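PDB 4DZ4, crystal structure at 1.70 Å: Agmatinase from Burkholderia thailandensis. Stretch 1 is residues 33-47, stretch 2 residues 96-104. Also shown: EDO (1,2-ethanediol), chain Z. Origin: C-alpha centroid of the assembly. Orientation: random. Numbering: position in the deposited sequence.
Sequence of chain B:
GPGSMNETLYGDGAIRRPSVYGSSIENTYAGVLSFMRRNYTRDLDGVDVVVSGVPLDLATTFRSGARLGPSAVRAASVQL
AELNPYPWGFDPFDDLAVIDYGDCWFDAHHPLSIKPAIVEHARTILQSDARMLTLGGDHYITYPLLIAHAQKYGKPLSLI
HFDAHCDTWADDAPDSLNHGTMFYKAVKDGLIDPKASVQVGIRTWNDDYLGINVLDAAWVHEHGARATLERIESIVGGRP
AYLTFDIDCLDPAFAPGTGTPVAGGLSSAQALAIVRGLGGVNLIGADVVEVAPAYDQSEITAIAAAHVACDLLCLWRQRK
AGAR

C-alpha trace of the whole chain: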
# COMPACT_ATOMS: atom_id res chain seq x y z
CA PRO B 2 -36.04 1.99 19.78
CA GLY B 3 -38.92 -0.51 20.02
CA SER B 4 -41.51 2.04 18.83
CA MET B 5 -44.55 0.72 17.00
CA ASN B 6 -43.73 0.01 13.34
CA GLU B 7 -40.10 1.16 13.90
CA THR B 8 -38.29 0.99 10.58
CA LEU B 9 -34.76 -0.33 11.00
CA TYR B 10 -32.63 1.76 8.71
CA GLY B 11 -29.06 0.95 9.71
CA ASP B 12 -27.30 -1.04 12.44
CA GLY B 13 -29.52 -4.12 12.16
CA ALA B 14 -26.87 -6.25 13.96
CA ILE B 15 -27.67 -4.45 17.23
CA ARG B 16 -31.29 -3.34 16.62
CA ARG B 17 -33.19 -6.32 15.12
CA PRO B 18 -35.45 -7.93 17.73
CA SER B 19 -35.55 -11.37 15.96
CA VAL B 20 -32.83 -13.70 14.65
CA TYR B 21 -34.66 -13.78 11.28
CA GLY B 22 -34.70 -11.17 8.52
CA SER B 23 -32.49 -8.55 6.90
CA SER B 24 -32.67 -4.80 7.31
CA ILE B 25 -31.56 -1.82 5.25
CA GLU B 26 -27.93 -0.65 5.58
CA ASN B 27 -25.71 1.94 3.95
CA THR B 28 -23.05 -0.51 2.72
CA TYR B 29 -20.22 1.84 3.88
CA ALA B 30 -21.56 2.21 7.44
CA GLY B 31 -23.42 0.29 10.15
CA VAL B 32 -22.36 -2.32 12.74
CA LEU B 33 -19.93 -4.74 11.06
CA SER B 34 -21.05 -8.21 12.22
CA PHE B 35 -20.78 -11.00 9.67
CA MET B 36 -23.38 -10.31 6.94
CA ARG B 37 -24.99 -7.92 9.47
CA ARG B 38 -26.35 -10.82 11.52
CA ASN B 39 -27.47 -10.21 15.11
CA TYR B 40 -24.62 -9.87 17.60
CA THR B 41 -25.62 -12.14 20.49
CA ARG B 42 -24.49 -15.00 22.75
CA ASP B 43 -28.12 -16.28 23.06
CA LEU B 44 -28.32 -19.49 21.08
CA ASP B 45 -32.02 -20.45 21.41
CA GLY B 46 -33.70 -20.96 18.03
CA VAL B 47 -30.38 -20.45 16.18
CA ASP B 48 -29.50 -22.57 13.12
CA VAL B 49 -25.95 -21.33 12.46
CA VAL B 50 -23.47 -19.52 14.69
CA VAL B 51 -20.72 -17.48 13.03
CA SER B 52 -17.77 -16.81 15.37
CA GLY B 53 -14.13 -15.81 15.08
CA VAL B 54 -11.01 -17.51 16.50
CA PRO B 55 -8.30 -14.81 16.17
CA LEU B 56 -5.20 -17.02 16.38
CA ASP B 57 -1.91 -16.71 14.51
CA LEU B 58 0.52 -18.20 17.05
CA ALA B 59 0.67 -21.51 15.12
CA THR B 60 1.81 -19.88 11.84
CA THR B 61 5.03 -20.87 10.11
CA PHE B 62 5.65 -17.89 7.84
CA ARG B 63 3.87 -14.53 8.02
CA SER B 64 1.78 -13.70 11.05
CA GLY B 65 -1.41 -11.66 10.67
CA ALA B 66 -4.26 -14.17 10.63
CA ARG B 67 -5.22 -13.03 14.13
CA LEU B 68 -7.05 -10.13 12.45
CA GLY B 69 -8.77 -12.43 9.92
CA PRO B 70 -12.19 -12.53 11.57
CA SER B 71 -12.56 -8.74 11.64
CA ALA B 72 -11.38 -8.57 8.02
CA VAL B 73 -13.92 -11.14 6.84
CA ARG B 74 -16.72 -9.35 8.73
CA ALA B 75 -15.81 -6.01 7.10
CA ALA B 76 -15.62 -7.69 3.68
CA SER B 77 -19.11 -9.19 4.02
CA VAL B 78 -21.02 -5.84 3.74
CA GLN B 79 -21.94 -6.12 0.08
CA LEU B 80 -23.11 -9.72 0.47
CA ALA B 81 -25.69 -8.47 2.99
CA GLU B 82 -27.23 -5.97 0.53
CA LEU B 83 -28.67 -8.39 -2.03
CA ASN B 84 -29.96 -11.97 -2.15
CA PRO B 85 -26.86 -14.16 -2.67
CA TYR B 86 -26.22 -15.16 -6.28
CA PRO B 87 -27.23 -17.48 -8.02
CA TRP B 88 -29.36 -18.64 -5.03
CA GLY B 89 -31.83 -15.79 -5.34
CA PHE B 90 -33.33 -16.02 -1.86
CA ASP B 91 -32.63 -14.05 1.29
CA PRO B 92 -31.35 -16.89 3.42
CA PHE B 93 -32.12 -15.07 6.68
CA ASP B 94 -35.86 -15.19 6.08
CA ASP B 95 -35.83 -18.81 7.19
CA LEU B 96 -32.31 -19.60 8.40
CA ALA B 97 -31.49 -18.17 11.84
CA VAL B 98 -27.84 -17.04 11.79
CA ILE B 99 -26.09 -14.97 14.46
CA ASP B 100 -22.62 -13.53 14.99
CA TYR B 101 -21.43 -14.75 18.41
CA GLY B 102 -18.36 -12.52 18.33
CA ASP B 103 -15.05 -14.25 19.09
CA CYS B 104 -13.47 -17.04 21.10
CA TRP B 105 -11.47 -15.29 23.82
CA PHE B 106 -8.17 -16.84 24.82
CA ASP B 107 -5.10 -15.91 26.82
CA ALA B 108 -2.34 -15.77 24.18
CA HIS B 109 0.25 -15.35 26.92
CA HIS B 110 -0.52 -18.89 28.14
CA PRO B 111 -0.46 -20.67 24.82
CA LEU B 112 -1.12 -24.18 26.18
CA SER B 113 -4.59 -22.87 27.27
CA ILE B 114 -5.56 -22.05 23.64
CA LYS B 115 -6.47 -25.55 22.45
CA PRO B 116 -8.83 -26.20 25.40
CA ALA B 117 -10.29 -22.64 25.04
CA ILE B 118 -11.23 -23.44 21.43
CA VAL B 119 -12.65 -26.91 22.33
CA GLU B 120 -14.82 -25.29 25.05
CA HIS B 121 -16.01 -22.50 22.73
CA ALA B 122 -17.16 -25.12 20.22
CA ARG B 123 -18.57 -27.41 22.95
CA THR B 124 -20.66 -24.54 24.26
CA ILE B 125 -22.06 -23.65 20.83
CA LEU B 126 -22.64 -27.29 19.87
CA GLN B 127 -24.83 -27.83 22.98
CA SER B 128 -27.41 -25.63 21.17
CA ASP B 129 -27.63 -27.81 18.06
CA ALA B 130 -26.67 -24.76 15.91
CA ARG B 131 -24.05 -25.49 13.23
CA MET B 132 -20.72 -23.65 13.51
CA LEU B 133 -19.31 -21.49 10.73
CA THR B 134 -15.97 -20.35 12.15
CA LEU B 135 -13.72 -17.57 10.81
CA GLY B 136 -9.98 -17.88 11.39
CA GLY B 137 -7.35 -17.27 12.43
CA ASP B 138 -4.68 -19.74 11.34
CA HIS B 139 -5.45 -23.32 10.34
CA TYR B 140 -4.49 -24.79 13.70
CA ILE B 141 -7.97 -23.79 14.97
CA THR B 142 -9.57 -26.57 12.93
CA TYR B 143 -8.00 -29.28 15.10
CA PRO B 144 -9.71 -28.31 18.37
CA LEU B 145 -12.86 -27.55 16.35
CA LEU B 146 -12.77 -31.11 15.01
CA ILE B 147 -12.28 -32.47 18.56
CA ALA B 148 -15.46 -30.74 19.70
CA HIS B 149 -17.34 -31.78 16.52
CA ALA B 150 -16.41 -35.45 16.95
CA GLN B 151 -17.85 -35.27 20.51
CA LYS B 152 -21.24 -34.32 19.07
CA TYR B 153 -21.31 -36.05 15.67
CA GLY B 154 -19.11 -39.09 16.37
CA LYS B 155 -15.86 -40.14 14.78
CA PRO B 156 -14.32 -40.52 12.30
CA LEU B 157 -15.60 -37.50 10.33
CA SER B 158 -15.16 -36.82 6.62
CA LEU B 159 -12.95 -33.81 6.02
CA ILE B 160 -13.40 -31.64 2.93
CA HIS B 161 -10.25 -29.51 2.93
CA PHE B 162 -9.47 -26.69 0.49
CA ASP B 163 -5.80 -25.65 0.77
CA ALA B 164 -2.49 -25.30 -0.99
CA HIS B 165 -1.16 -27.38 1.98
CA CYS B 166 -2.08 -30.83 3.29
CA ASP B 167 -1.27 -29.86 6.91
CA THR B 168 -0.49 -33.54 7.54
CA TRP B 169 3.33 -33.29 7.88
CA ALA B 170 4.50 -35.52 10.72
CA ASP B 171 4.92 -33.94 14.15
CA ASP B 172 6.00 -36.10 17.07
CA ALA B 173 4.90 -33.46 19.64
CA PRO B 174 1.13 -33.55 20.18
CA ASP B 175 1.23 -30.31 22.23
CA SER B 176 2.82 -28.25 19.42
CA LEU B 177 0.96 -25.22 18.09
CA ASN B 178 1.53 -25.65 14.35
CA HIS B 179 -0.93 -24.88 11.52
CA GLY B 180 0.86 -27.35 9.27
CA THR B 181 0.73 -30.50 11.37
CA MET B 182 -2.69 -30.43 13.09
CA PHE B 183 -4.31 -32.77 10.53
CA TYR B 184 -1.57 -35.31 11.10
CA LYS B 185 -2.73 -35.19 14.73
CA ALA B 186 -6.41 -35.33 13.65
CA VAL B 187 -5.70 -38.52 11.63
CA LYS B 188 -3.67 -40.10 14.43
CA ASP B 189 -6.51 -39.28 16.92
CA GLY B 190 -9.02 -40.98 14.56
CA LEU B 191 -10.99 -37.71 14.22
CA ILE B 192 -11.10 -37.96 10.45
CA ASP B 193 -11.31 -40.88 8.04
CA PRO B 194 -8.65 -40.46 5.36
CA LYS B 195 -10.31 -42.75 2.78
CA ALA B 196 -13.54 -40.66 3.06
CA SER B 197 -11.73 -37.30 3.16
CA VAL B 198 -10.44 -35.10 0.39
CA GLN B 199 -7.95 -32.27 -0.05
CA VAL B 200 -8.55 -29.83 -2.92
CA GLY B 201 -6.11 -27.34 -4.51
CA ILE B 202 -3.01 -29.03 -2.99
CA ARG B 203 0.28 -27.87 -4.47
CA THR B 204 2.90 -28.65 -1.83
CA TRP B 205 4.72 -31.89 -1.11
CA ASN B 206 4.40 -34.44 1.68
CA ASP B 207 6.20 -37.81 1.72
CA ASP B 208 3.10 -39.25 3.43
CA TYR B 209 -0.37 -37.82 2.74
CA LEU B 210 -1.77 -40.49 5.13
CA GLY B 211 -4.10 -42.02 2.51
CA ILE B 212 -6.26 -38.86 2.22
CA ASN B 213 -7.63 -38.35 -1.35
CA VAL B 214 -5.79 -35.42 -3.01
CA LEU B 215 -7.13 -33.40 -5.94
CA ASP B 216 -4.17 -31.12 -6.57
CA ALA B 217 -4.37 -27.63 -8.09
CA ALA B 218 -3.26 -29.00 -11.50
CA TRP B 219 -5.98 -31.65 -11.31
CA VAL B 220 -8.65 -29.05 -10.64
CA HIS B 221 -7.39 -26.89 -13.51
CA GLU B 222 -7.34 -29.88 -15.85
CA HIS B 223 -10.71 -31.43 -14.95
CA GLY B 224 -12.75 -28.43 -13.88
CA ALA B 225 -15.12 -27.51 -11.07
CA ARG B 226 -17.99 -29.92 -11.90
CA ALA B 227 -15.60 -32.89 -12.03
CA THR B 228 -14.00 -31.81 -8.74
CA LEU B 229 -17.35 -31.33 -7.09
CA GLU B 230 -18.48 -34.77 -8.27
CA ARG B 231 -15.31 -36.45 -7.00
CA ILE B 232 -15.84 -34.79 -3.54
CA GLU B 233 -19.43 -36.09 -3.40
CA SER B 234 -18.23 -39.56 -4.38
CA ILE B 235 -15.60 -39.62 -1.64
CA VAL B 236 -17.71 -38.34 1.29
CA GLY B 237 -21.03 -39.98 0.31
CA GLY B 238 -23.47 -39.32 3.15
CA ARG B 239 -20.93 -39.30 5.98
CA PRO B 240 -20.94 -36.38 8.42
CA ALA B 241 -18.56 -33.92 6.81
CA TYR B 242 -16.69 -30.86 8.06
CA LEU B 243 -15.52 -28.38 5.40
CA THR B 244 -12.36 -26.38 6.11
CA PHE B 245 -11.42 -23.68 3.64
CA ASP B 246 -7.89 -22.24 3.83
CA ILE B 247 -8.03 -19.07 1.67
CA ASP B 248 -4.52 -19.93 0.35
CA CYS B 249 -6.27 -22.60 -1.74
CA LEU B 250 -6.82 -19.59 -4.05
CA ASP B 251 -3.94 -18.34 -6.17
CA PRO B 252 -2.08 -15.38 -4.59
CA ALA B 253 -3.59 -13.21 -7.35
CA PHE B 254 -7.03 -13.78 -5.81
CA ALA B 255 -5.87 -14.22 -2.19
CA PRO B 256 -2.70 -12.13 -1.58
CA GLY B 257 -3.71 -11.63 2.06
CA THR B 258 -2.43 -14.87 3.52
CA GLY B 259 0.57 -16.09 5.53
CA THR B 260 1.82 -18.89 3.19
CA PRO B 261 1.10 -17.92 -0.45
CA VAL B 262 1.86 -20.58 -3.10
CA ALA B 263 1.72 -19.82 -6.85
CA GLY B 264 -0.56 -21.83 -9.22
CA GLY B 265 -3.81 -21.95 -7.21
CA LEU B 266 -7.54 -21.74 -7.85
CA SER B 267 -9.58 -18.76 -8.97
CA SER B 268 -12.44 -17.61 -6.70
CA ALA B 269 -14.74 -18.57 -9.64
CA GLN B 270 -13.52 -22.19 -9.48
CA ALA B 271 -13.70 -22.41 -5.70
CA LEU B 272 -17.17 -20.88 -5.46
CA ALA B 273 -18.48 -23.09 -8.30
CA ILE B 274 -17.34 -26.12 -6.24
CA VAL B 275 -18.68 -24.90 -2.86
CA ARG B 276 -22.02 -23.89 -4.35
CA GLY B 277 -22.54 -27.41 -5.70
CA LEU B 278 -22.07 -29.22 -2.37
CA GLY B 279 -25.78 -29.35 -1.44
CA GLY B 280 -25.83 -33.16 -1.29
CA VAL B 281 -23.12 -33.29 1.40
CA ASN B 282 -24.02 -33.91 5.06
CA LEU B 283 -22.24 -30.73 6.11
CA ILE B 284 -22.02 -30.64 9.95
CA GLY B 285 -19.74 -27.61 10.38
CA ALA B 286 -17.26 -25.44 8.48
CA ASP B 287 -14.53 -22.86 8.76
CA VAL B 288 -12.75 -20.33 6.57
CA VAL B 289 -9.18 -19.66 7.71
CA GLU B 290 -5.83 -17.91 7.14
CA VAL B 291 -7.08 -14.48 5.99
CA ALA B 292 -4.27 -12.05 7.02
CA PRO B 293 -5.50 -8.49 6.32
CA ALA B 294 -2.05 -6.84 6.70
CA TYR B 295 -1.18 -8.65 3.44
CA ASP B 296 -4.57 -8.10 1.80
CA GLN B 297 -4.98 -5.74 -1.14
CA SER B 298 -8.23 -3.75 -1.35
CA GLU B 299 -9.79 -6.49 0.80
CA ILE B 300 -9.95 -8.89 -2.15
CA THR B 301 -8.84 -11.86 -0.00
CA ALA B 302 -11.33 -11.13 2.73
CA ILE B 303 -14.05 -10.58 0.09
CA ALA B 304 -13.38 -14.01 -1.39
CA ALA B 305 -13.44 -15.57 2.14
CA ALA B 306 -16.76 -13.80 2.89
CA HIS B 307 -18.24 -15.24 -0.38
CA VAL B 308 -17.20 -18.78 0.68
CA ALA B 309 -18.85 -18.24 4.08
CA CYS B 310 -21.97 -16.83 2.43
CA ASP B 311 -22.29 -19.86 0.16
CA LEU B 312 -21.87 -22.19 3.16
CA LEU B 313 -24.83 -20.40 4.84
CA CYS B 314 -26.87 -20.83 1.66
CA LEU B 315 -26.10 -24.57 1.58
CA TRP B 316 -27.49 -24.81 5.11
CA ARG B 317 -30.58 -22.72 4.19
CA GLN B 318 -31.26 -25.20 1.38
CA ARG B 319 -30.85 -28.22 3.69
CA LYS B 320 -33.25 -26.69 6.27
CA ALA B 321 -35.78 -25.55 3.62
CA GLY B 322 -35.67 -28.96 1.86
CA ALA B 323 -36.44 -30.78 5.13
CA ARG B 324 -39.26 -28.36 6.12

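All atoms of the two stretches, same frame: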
# COMPACT_ATOMS: atom_id res chain seq x y z
N LEU B 33 -20.58 -3.79 11.97
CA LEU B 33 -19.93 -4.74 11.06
C LEU B 33 -19.87 -6.18 11.62
O LEU B 33 -18.79 -6.77 11.74
CB LEU B 33 -18.50 -4.25 10.73
CG LEU B 33 -18.38 -2.86 10.07
CD1 LEU B 33 -16.93 -2.37 10.05
CD2 LEU B 33 -19.00 -2.84 8.66
N SER B 34 -21.02 -6.76 11.94
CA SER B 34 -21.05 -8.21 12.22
C SER B 34 -21.06 -8.97 10.89
O SER B 34 -21.26 -8.36 9.83
CB SER B 34 -22.31 -8.57 13.01
OG SER B 34 -23.43 -8.25 12.19
N PHE B 35 -20.83 -10.27 10.92
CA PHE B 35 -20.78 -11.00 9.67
C PHE B 35 -22.13 -10.99 8.95
O PHE B 35 -23.13 -11.43 9.50
CB PHE B 35 -20.29 -12.45 9.82
CG PHE B 35 -20.18 -13.14 8.49
CD1 PHE B 35 -19.07 -12.89 7.66
CD2 PHE B 35 -21.23 -13.94 8.02
CE1 PHE B 35 -19.00 -13.48 6.40
CE2 PHE B 35 -21.16 -14.54 6.76
CZ PHE B 35 -20.05 -14.30 5.95
N MET B 36 -22.15 -10.47 7.73
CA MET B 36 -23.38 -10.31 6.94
C MET B 36 -24.48 -9.64 7.76
O MET B 36 -25.68 -9.92 7.58
CB MET B 36 -23.84 -11.64 6.29
CG MET B 36 -23.01 -11.95 5.05
SD MET B 36 -23.51 -13.46 4.24
CE MET B 36 -24.92 -12.86 3.31
N ARG B 37 -24.07 -8.72 8.63
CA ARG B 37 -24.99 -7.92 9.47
C ARG B 37 -25.87 -8.71 10.42
O ARG B 37 -26.86 -8.17 10.91
CB ARG B 37 -25.91 -7.00 8.62
CG ARG B 37 -25.20 -6.24 7.50
CD ARG B 37 -24.17 -5.26 8.04
NE ARG B 37 -23.82 -4.35 6.95
CZ ARG B 37 -23.19 -3.19 7.11
NH1 ARG B 37 -22.77 -2.81 8.31
NH2 ARG B 37 -22.98 -2.41 6.05
N ARG B 38 -25.54 -9.98 10.65
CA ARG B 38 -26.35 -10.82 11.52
C ARG B 38 -26.33 -10.34 12.99
O ARG B 38 -25.41 -9.64 13.44
CB ARG B 38 -25.96 -12.30 11.38
CG ARG B 38 -26.20 -12.91 10.00
CD ARG B 38 -27.36 -12.26 9.22
NE ARG B 38 -28.64 -12.40 9.88
CZ ARG B 38 -29.71 -11.64 9.62
NH1 ARG B 38 -30.80 -11.87 10.29
NH2 ARG B 38 -29.67 -10.64 8.73
N ASN B 39 -27.39 -10.68 13.73
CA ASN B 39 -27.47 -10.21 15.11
C ASN B 39 -26.22 -10.58 15.90
O ASN B 39 -25.83 -11.75 15.92
CB ASN B 39 -28.65 -10.83 15.84
CG ASN B 39 -29.99 -10.38 15.29
OD1 ASN B 39 -30.07 -9.69 14.29
ND2 ASN B 39 -31.05 -10.76 15.99
N TYR B 40 -25.63 -9.60 16.57
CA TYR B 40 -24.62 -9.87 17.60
C TYR B 40 -25.28 -10.34 18.88
O TYR B 40 -26.01 -9.58 19.54
CB TYR B 40 -23.84 -8.59 17.93
CG TYR B 40 -22.57 -8.34 17.15
CD1 TYR B 40 -21.66 -9.38 16.87
CD2 TYR B 40 -22.24 -7.05 16.75
CE1 TYR B 40 -20.49 -9.12 16.16
CE2 TYR B 40 -21.04 -6.77 16.08
CZ TYR B 40 -20.18 -7.80 15.80
OH TYR B 40 -19.01 -7.52 15.14
N THR B 41 -25.01 -11.57 19.27
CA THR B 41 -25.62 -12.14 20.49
C THR B 41 -24.91 -13.42 20.90
O THR B 41 -24.36 -14.11 20.04
CB THR B 41 -27.13 -12.44 20.33
OG1 THR B 41 -27.69 -12.85 21.59
CG2 THR B 41 -27.38 -13.54 19.25
N ARG B 42 -24.97 -13.73 22.19
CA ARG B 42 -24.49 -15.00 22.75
C ARG B 42 -25.68 -15.94 23.11
O ARG B 42 -25.45 -17.06 23.58
CB ARG B 42 -23.62 -14.75 24.00
CG ARG B 42 -22.36 -13.87 23.76
CD ARG B 42 -21.25 -14.73 23.23
NE ARG B 42 -19.99 -14.07 22.87
CZ ARG B 42 -18.89 -14.13 23.63
NH1 ARG B 42 -18.92 -14.77 24.81
NH2 ARG B 42 -17.77 -13.57 23.22
N ASP B 43 -26.91 -15.48 22.84
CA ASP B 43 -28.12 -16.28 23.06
C ASP B 43 -28.36 -17.23 21.89
O ASP B 43 -28.54 -16.79 20.76
CB ASP B 43 -29.34 -15.38 23.25
CG ASP B 43 -29.25 -14.55 24.51
OD1 ASP B 43 -28.62 -15.02 25.48
OD2 ASP B 43 -29.80 -13.42 24.55
N LEU B 44 -28.35 -18.52 22.16
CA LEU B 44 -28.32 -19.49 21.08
C LEU B 44 -29.68 -20.17 20.81
O LEU B 44 -29.79 -20.95 19.88
CB LEU B 44 -27.25 -20.55 21.37
CG LEU B 44 -25.82 -20.05 21.61
CD1 LEU B 44 -24.89 -21.21 21.93
CD2 LEU B 44 -25.28 -19.28 20.42
N ASP B 45 -30.70 -19.85 21.61
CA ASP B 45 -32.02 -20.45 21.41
C ASP B 45 -32.61 -20.10 20.05
O ASP B 45 -32.66 -18.92 19.65
CB ASP B 45 -33.00 -20.01 22.50
CG ASP B 45 -32.82 -20.77 23.80
OD1 ASP B 45 -32.00 -21.72 23.85
OD2 ASP B 45 -33.53 -20.43 24.77
N GLY B 46 -33.06 -21.13 19.33
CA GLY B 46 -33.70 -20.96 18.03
C GLY B 46 -32.71 -20.62 16.92
O GLY B 46 -33.14 -20.20 15.84
N VAL B 47 -31.41 -20.79 17.17
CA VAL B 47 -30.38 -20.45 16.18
C VAL B 47 -29.97 -21.66 15.34
O VAL B 47 -29.71 -22.72 15.87
CB VAL B 47 -29.14 -19.81 16.84
CG1 VAL B 47 -27.99 -19.65 15.83
CG2 VAL B 47 -29.50 -18.47 17.45
N LEU B 96 -33.46 -19.04 7.71
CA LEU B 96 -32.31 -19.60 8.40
C LEU B 96 -31.85 -18.58 9.44
O LEU B 96 -31.51 -17.44 9.09
CB LEU B 96 -31.14 -19.89 7.43
CG LEU B 96 -29.90 -20.61 8.00
CD1 LEU B 96 -30.14 -22.09 8.23
CD2 LEU B 96 -28.68 -20.42 7.09
N ALA B 97 -31.80 -19.03 10.69
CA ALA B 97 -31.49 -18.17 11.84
C ALA B 97 -29.97 -18.24 12.08
O ALA B 97 -29.44 -19.26 12.51
CB ALA B 97 -32.26 -18.66 13.07
N VAL B 98 -29.30 -17.15 11.74
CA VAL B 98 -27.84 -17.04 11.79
C VAL B 98 -27.48 -15.86 12.66
O VAL B 98 -28.02 -14.76 12.45
CB VAL B 98 -27.25 -16.82 10.38
CG1 VAL B 98 -25.71 -16.79 10.42
CG2 VAL B 98 -27.72 -17.89 9.42
N ILE B 99 -26.57 -16.06 13.62
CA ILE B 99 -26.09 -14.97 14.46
C ILE B 99 -24.57 -14.86 14.36
O ILE B 99 -23.89 -15.79 13.89
CB ILE B 99 -26.49 -15.16 15.94
CG1 ILE B 99 -25.76 -16.40 16.53
CG2 ILE B 99 -28.02 -15.24 16.02
CD1 ILE B 99 -25.77 -16.57 18.05
N ASP B 100 -24.07 -13.70 14.79
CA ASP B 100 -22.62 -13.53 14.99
C ASP B 100 -22.40 -13.49 16.52
O ASP B 100 -22.84 -12.57 17.22
CB ASP B 100 -22.13 -12.26 14.26
CG ASP B 100 -20.61 -12.13 14.23
OD1 ASP B 100 -19.96 -12.67 15.14
OD2 ASP B 100 -20.09 -11.47 13.30
N TYR B 101 -21.71 -14.51 17.00
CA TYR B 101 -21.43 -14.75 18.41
C TYR B 101 -20.33 -13.80 18.91
O TYR B 101 -20.13 -13.64 20.11
CB TYR B 101 -20.94 -16.20 18.51
CG TYR B 101 -20.57 -16.76 19.90
CD1 TYR B 101 -21.42 -17.59 20.60
CD2 TYR B 101 -19.31 -16.49 20.45
CE1 TYR B 101 -21.05 -18.12 21.85
CE2 TYR B 101 -18.94 -16.98 21.70
CZ TYR B 101 -19.79 -17.80 22.38
OH TYR B 101 -19.39 -18.28 23.63
N GLY B 102 -19.62 -13.17 17.98
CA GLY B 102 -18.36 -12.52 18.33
C GLY B 102 -17.21 -13.53 18.26
O GLY B 102 -17.19 -14.42 17.40
N ASP B 103 -16.26 -13.42 19.18
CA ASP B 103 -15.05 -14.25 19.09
C ASP B 103 -14.78 -15.15 20.29
O ASP B 103 -15.25 -14.89 21.41
CB ASP B 103 -13.82 -13.35 18.88
CG ASP B 103 -13.88 -12.55 17.59
OD1 ASP B 103 -14.35 -13.09 16.55
OD2 ASP B 103 -13.46 -11.37 17.59
N CYS B 104 -14.01 -16.20 20.03
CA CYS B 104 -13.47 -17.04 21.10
C CYS B 104 -12.35 -16.26 21.77
O CYS B 104 -11.32 -16.03 21.15
CB CYS B 104 -12.93 -18.35 20.52
SG CYS B 104 -12.25 -19.46 21.79
C1 EDO Z . -25.30 -10.82 25.85
O1 EDO Z . -24.89 -11.90 26.70
C2 EDO Z . -25.12 -11.27 24.41
O2 EDO Z . -26.07 -12.33 24.22
O HOH W 1 -30.79 -14.99 10.46
O HOH W 2 -29.42 -12.68 13.06

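What holds the two backbones side by side? Tyr-40 and Asp-100 face each other as a parallel bridge, their CA atoms 4.9 Å apart. The amide N of Asp-100 donates to Asn-39 O at 2.9 Å, and Thr-41 N donates to Asp-100 O at 3.1 Å, so Asp-100 is bonded through both its amide and its carbonyl. The backbones lie close enough for CA-H...O contacts as well: Tyr-40 CA is 3.3 Å from Asp-100 O, and Tyr-101 CA is 3.4 Å from Thr-41 O. Before this pairing begins, water 2 fills the gap, accepting from Asn-39 N at 2.9 Å and donating to Val-98 O at 2.6 Å.

Where does the side chain of Asp-100 fit? It enters a hollow lined by Ser-34, Phe-35 and Tyr-40. At its end OD2 accepts from Phe-35 N at 2.8 Å with a nearly straight N-H...O angle of 167°, and Ser-34 CB packs 3.7 Å from the same OD2. The Tyr-40 ring closes in, with CE1 3.6 Å from Asp-100 CG. The other oxygen, OD1, turns back to its own strand and accepts from Gly-102 N at 2.9 Å. The turn-like path of stretch 1 is braced by Ser-34 OG, which donates to Arg-38 O at 2.7 Å.

Which bump fills the apolar hollow? Ile-99 does, with 109 Å² of its surface covered by stretch 1. Its CD1 lies 3.6 Å from Thr-41 CG2 and 3.6 Å from Leu-44 CD2, while its CG2 meets Val-47 CG2 at 3.8 Å. Leu-44 and Val-47 are the two ends of a type II turn, closed by a bond from Val-47 N to Leu-44 O of 3.2 Å. Beyond Ile-99 the smaller Ala-97 nestles against the turn, its CB 3.3 Å from Gly-46 O.

How does Arg-42 meet Tyr-101? It lies flat over the ring: Arg-42 CD sits 3.5 Å from the ring centroid of Tyr-101 and only 10° off the normal, a CH-pi contact. From there Arg-42 NE donates to Tyr-101 O at 2.8 Å, so one side chain both covers the ring and bonds the backbone of the same residue. Leu-44 approaches the ring at its edge, with CD2 4.2 Å from Tyr-101 CD1. The backbone of Arg-42 is engaged separately, its N donating at 2.7 Å to O2 of the ethanediol, probably a guest from the crystallisation liquor.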